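Local coordinates for polysaccharide deacetylase-like protein (Bacillus anthracis, PDB 4V33) that probably removes acetyl groups from a cell-wall polysaccharide as a zinc-dependent deacetylase and is required for osmotic stability and cell shape, at residues 277-285 and 309-318. Numbering follows the deposited sequence.
Sequences YEEELKESK and KVVAETKKYY
The carbonyl oxygen of Tyr317 is gripped twice: Lys285 NZ donates to it at 3.0 Å, in the carbonyl plane and on a lone pair, and a water held by the same ammonium group donates a second bond. With CG anti to the backbone N (chi1 165°) and the chain extended beyond it, Lys285 reaches across to the backbone of segment 309-318. The neighbouring Tyr317 ring is sandwiched, Lys282 CB lying 3.6 Å from its centroid in a CH-pi contact and Lys316 CB covering the opposite face. In the beta/alpha fold of the polysaccharide deacetylase domain, helix 277-292 precedes and helix 308-315 follows strand 298-300, the segments crossing at -36°; Thr314 and Tyr318 pack on Val299, and the Leu281 side chain is about 12 Å from the zinc ion. Leu281 packs CB against Tyr317 CD2 at 3.7 Å and CD2 against the Tyr318 ring, whose OH lies 2.7 Å from Leu281 O, at best a weak bond, and is hydrogen-bonded to Ser263 OG. Farther along, the Glu313 carboxylate stacks on the Tyr277 ring, their planes 5° apart. Salt bridges restrain it there, Lys309 NZ on the anti lone pair of OE2 (2.7 Å) and Lys316 NZ above the plane at OE1 (2.9 Å), while Tyr277 OH bonds to Leu271 O.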
ATOM      1  N   TYR A 277      -8.815  23.870 -12.665  1.00 18.62           N
ATOM      2  CA  TYR A 277      -8.155  22.923 -11.780  1.00 18.95           C
ATOM      3  C   TYR A 277      -8.517  23.143 -10.312  1.00 17.59           C
ATOM      4  O   TYR A 277      -8.659  22.179  -9.566  1.00 19.20           O
ATOM      5  CB  TYR A 277      -6.634  22.931 -12.011  1.00 21.50           C
ATOM      6  CG  TYR A 277      -6.251  22.324 -13.349  1.00 21.97           C
ATOM      7  CD1 TYR A 277      -6.421  20.966 -13.581  1.00 25.73           C
ATOM      8  CD2 TYR A 277      -5.735  23.107 -14.382  1.00 28.42           C
ATOM      9  CE1 TYR A 277      -6.087  20.391 -14.795  1.00 29.90           C
ATOM     10  CE2 TYR A 277      -5.395  22.536 -15.615  1.00 25.69           C
ATOM     11  CZ  TYR A 277      -5.575  21.174 -15.807  1.00 24.92           C
ATOM     12  OH  TYR A 277      -5.253  20.574 -17.018  1.00 26.49           O
ATOM     13  N   GLU A 278      -8.681  24.398  -9.892  1.00 18.47           N
ATOM     14  CA  GLU A 278      -9.060  24.629  -8.502  1.00 21.95           C
ATOM     15  C   GLU A 278     -10.421  23.996  -8.214  1.00 21.05           C
ATOM     16  O   GLU A 278     -10.598  23.306  -7.211  1.00 21.78           O
ATOM     17  CB  GLU A 278      -9.058  26.115  -8.145  1.00 21.84           C
ATOM     18  CG  GLU A 278      -7.662  26.705  -8.077  1.00 23.46           C
ATOM     19  CD  GLU A 278      -7.617  28.035  -7.357  1.00 29.84           C
ATOM     20  OE1 GLU A 278      -8.562  28.352  -6.601  1.00 29.21           O
ATOM     21  OE2 GLU A 278      -6.627  28.766  -7.556  1.00 30.22           O
ATOM     22  N   GLU A 279     -11.378  24.207  -9.107  1.00 20.37           N
ATOM     23  CA  GLU A 279     -12.700  23.630  -8.905  1.00 20.08           C
ATOM     24  C   GLU A 279     -12.673  22.099  -8.923  1.00 18.42           C
ATOM     25  O   GLU A 279     -13.277  21.450  -8.071  1.00 19.50           O
ATOM     26  CB  GLU A 279     -13.696  24.151  -9.950  1.00 19.27           C
ATOM     27  CG  GLU A 279     -15.096  23.617  -9.734  1.00 22.63           C
ATOM     28  CD  GLU A 279     -16.130  24.272 -10.620  1.00 27.11           C
ATOM     29  OE1 GLU A 279     -15.756  25.121 -11.463  1.00 24.27           O
ATOM     30  OE2 GLU A 279     -17.323  23.922 -10.467  1.00 28.79           O
ATOM     31  N   GLU A 280     -11.967  21.516  -9.884  1.00 17.68           N
ATOM     32  CA  GLU A 280     -12.004  20.059 -10.062  1.00 15.53           C
ATOM     33  C   GLU A 280     -11.150  19.286  -9.066  1.00 16.10           C
ATOM     34  O   GLU A 280     -11.481  18.150  -8.714  1.00 16.70           O
ATOM     35  CB  GLU A 280     -11.591  19.686 -11.483  1.00 17.02           C
ATOM     36  CG  GLU A 280     -12.652  20.003 -12.527  1.00 15.41           C
ATOM     37  CD  GLU A 280     -13.897  19.105 -12.422  1.00 16.60           C
ATOM     38  OE1 GLU A 280     -13.881  18.057 -11.734  1.00 16.56           O
ATOM     39  OE2 GLU A 280     -14.909  19.466 -13.056  1.00 21.68           O
ATOM     40  N   LEU A 281     -10.042  19.889  -8.635  1.00 17.49           N
ATOM     41  CA  LEU A 281      -9.067  19.180  -7.801  1.00 17.44           C
ATOM     42  C   LEU A 281      -9.040  19.677  -6.357  1.00 17.31           C
ATOM     43  O   LEU A 281      -9.040  18.888  -5.413  1.00 20.00           O
ATOM     44  CB  LEU A 281      -7.663  19.301  -8.409  1.00 18.38           C
ATOM     45  CG  LEU A 281      -7.432  18.595  -9.748  1.00 16.51           C
ATOM     46  CD1 LEU A 281      -6.094  18.984 -10.345  1.00 19.67           C
ATOM     47  CD2 LEU A 281      -7.531  17.073  -9.590  1.00 16.70           C
ATOM     48  N   LYS A 282      -9.008  20.992  -6.186  1.00 17.72           N
ATOM     49  CA  LYS A 282      -8.914  21.582  -4.864  1.00 19.08           C
ATOM     50  C   LYS A 282     -10.264  21.605  -4.137  1.00 20.19           C
ATOM     51  O   LYS A 282     -10.373  21.163  -2.996  1.00 20.08           O
ATOM     52  CB  LYS A 282      -8.334  22.994  -4.985  1.00 20.31           C
ATOM     53  CG  LYS A 282      -8.179  23.740  -3.690  1.00 26.90           C
ATOM     54  CD  LYS A 282      -7.654  25.131  -4.005  1.00 26.64           C
ATOM     55  CE  LYS A 282      -7.863  26.071  -2.857  1.00 37.26           C
ATOM     56  NZ  LYS A 282      -9.299  26.416  -2.621  1.00 35.24           N
ATOM     57  N   GLU A 283     -11.292  22.126  -4.800  1.00 21.07           N
ATOM     58  CA  GLU A 283     -12.583  22.302  -4.141  1.00 20.08           C
ATOM     59  C   GLU A 283     -13.335  20.984  -3.942  1.00 20.86           C
ATOM     60  O   GLU A 283     -14.146  20.852  -3.023  1.00 21.10           O
ATOM     61  CB  GLU A 283     -13.424  23.351  -4.892  1.00 18.66           C
ATOM     62  CG  GLU A 283     -12.719  24.715  -4.913  1.00 22.40           C
ATOM     63  CD  GLU A 283     -13.417  25.781  -5.739  1.00 28.55           C
ATOM     64  OE1 GLU A 283     -14.511  25.525  -6.290  1.00 29.78           O
ATOM     65  OE2 GLU A 283     -12.857  26.894  -5.824  1.00 31.99           O
ATOM     66  N   SER A 284     -13.057  20.006  -4.797  1.00 19.30           N
ATOM     67  CA  SER A 284     -13.624  18.673  -4.624  1.00 17.69           C
ATOM     68  C   SER A 284     -13.074  18.055  -3.344  1.00 17.88           C
ATOM     69  O   SER A 284     -13.825  17.511  -2.531  1.00 19.18           O
ATOM     70  CB  SER A 284     -13.319  17.787  -5.835  1.00 20.37           C
ATOM     71  OG  SER A 284     -11.925  17.719  -6.085  1.00 20.30           O
ATOM     72  N   LYS A 285     -11.761  18.156  -3.162  1.00 17.79           N
ATOM     73  CA  LYS A 285     -11.114  17.695  -1.933  1.00 18.86           C
ATOM     74  C   LYS A 285     -11.720  18.363  -0.702  1.00 19.69           C
ATOM     75  O   LYS A 285     -12.058  17.697   0.277  1.00 20.25           O
ATOM     76  CB  LYS A 285      -9.614  17.988  -1.997  1.00 18.66           C
ATOM     77  CG  LYS A 285      -8.892  17.881  -0.663  1.00 21.16           C
ATOM     78  CD  LYS A 285      -7.439  18.288  -0.809  1.00 26.64           C
ATOM     79  CE  LYS A 285      -6.761  18.392   0.550  1.00 30.17           C
ATOM     80  NZ  LYS A 285      -5.391  18.974   0.433  1.00 40.90           N
ATOM     81  N   LYS A 309       1.438  18.275 -17.018  1.00 24.38           N
ATOM     82  CA  LYS A 309       0.674  19.423 -16.545  1.00 24.48           C
ATOM     83  C   LYS A 309      -0.328  19.006 -15.472  1.00 22.90           C
ATOM     84  O   LYS A 309      -0.457  19.665 -14.441  1.00 23.72           O
ATOM     85  CB  LYS A 309      -0.055  20.102 -17.708  1.00 29.69           C
ATOM     86  CG  LYS A 309      -1.120  21.103 -17.284  1.00 32.76           C
ATOM     87  CD  LYS A 309      -0.511  22.401 -16.804  1.00 44.28           C
ATOM     88  CE  LYS A 309      -1.572  23.380 -16.314  1.00 44.31           C
ATOM     89  NZ  LYS A 309      -0.968  24.515 -15.564  1.00 45.43           N
ATOM     90  N   VAL A 310      -1.036  17.910 -15.723  1.00 19.45           N
ATOM     91  CA  VAL A 310      -2.016  17.398 -14.768  1.00 19.04           C
ATOM     92  C   VAL A 310      -1.347  16.948 -13.475  1.00 20.11           C
ATOM     93  O   VAL A 310      -1.864  17.210 -12.389  1.00 20.66           O
ATOM     94  CB  VAL A 310      -2.863  16.256 -15.370  1.00 19.44           C
ATOM     95  CG1 VAL A 310      -3.751  15.596 -14.306  1.00 19.22           C
ATOM     96  CG2 VAL A 310      -3.721  16.791 -16.510  1.00 23.56           C
ATOM     97  N   VAL A 311      -0.205  16.271 -13.586  1.00 18.54           N
ATOM     98  CA  VAL A 311       0.540  15.861 -12.395  1.00 19.07           C
ATOM     99  C   VAL A 311       0.934  17.076 -11.560  1.00 20.53           C
ATOM    100  O   VAL A 311       0.773  17.076 -10.340  1.00 20.63           O
ATOM    101  CB  VAL A 311       1.805  15.036 -12.738  1.00 19.24           C
ATOM    102  CG1 VAL A 311       2.649  14.791 -11.485  1.00 20.45           C
ATOM    103  CG2 VAL A 311       1.423  13.707 -13.354  1.00 19.43           C
ATOM    104  N   ALA A 312       1.438  18.113 -12.217  1.00 21.13           N
ATOM    105  CA  ALA A 312       1.851  19.311 -11.495  1.00 20.64           C
ATOM    106  C   ALA A 312       0.683  19.996 -10.780  1.00 20.03           C
ATOM    107  O   ALA A 312       0.845  20.501  -9.666  1.00 24.42           O
ATOM    108  CB  ALA A 312       2.555  20.275 -12.417  1.00 20.93           C
ATOM    109  N   GLU A 313      -0.489  20.014 -11.413  1.00 20.60           N
ATOM    110  CA  GLU A 313      -1.663  20.600 -10.774  1.00 20.68           C
ATOM    111  C   GLU A 313      -2.115  19.730  -9.603  1.00 20.69           C
ATOM    112  O   GLU A 313      -2.416  20.235  -8.518  1.00 22.07           O
ATOM    113  CB  GLU A 313      -2.810  20.780 -11.781  1.00 22.34           C
ATOM    114  CG  GLU A 313      -2.535  21.811 -12.874  1.00 21.32           C
ATOM    115  CD  GLU A 313      -2.541  23.246 -12.369  1.00 33.36           C
ATOM    116  OE1 GLU A 313      -2.889  23.482 -11.194  1.00 27.54           O
ATOM    117  OE2 GLU A 313      -2.194  24.150 -13.161  1.00 33.73           O
ATOM    118  N   THR A 314      -2.139  18.419  -9.828  1.00 18.91           N
ATOM    119  CA  THR A 314      -2.568  17.467  -8.817  1.00 19.24           C
ATOM    120  C   THR A 314      -1.672  17.531  -7.578  1.00 20.05           C
ATOM    121  O   THR A 314      -2.159  17.427  -6.451  1.00 18.88           O
ATOM    122  CB  THR A 314      -2.603  16.049  -9.412  1.00 19.35           C
ATOM    123  OG1 THR A 314      -3.473  16.053 -10.552  1.00 18.22           O
ATOM    124  CG2 THR A 314      -3.121  15.023  -8.401  1.00 18.76           C
ATOM    125  N   LYS A 315      -0.375  17.744  -7.798  1.00 17.91           N
ATOM    126  CA  LYS A 315       0.628  17.776  -6.734  1.00 19.81           C
ATOM    127  C   LYS A 315       0.340  18.887  -5.724  1.00 22.55           C
ATOM    128  O   LYS A 315       0.740  18.809  -4.564  1.00 22.09           O
ATOM    129  CB  LYS A 315       2.018  18.000  -7.347  1.00 20.64           C
ATOM    130  CG  LYS A 315       3.172  17.858  -6.372  1.00 23.25           C
ATOM    131  CD  LYS A 315       4.508  17.859  -7.096  1.00 26.08           C
ATOM    132  CE  LYS A 315       5.661  17.581  -6.136  1.00 27.84           C
ATOM    133  NZ  LYS A 315       6.974  17.534  -6.840  1.00 30.43           N
ATOM    134  N   LYS A 316      -0.348  19.931  -6.174  1.00 22.33           N
ATOM    135  CA  LYS A 316      -0.688  21.042  -5.292  1.00 21.16           C
ATOM    136  C   LYS A 316      -1.646  20.628  -4.174  1.00 22.37           C
ATOM    137  O   LYS A 316      -1.666  21.251  -3.103  1.00 25.67           O
ATOM    138  CB  LYS A 316      -1.311  22.183  -6.095  1.00 21.84           C
ATOM    139  CG  LYS A 316      -0.388  22.789  -7.135  1.00 22.16           C
ATOM    140  CD  LYS A 316      -1.149  23.768  -8.021  1.00 23.26           C
ATOM    141  CE  LYS A 316      -0.250  24.321  -9.115  1.00 29.53           C
ATOM    142  NZ  LYS A 316      -0.978  25.286  -9.990  1.00 30.28           N
ATOM    143  N   TYR A 317      -2.428  19.579  -4.421  1.00 20.24           N
ATOM    144  CA  TYR A 317      -3.579  19.271  -3.574  1.00 21.03           C
ATOM    145  C   TYR A 317      -3.617  17.858  -3.005  1.00 19.94           C
ATOM    146  O   TYR A 317      -4.247  17.632  -1.978  1.00 22.46           O
ATOM    147  CB  TYR A 317      -4.877  19.528  -4.350  1.00 21.19           C
ATOM    148  CG  TYR A 317      -4.879  20.870  -5.044  1.00 20.92           C
ATOM    149  CD1 TYR A 317      -4.760  22.045  -4.311  1.00 21.71           C
ATOM    150  CD2 TYR A 317      -4.970  20.965  -6.426  1.00 22.25           C
ATOM    151  CE1 TYR A 317      -4.746  23.277  -4.932  1.00 23.07           C
ATOM    152  CE2 TYR A 317      -4.964  22.199  -7.058  1.00 21.88           C
ATOM    153  CZ  TYR A 317      -4.844  23.351  -6.301  1.00 20.65           C
ATOM    154  OH  TYR A 317      -4.835  24.594  -6.900  1.00 23.96           O
ATOM    155  N   TYR A 318      -2.955  16.921  -3.675  1.00 19.06           N
ATOM    156  CA  TYR A 318      -3.020  15.509  -3.292  1.00 19.48           C
ATOM    157  C   TYR A 318      -1.630  14.922  -3.108  1.00 18.38           C
ATOM    158  O   TYR A 318      -0.697  15.306  -3.808  1.00 20.13           O
ATOM    159  CB  TYR A 318      -3.767  14.698  -4.357  1.00 17.26           C
ATOM    160  CG  TYR A 318      -5.207  15.113  -4.543  1.00 17.02           C
ATOM    161  CD1 TYR A 318      -6.200  14.623  -3.701  1.00 15.58           C
ATOM    162  CD2 TYR A 318      -5.570  16.006  -5.547  1.00 19.37           C
ATOM    163  CE1 TYR A 318      -7.514  14.994  -3.854  1.00 16.18           C
ATOM    164  CE2 TYR A 318      -6.886  16.388  -5.714  1.00 17.51           C
ATOM    165  CZ  TYR A 318      -7.855  15.877  -4.864  1.00 16.78           C
ATOM    166  OH  TYR A 318      -9.174  16.245  -5.006  1.00 16.68           O
TER
HETATM  167  O   HOH W   1      -4.473  16.253   0.217  0.55 25.46           O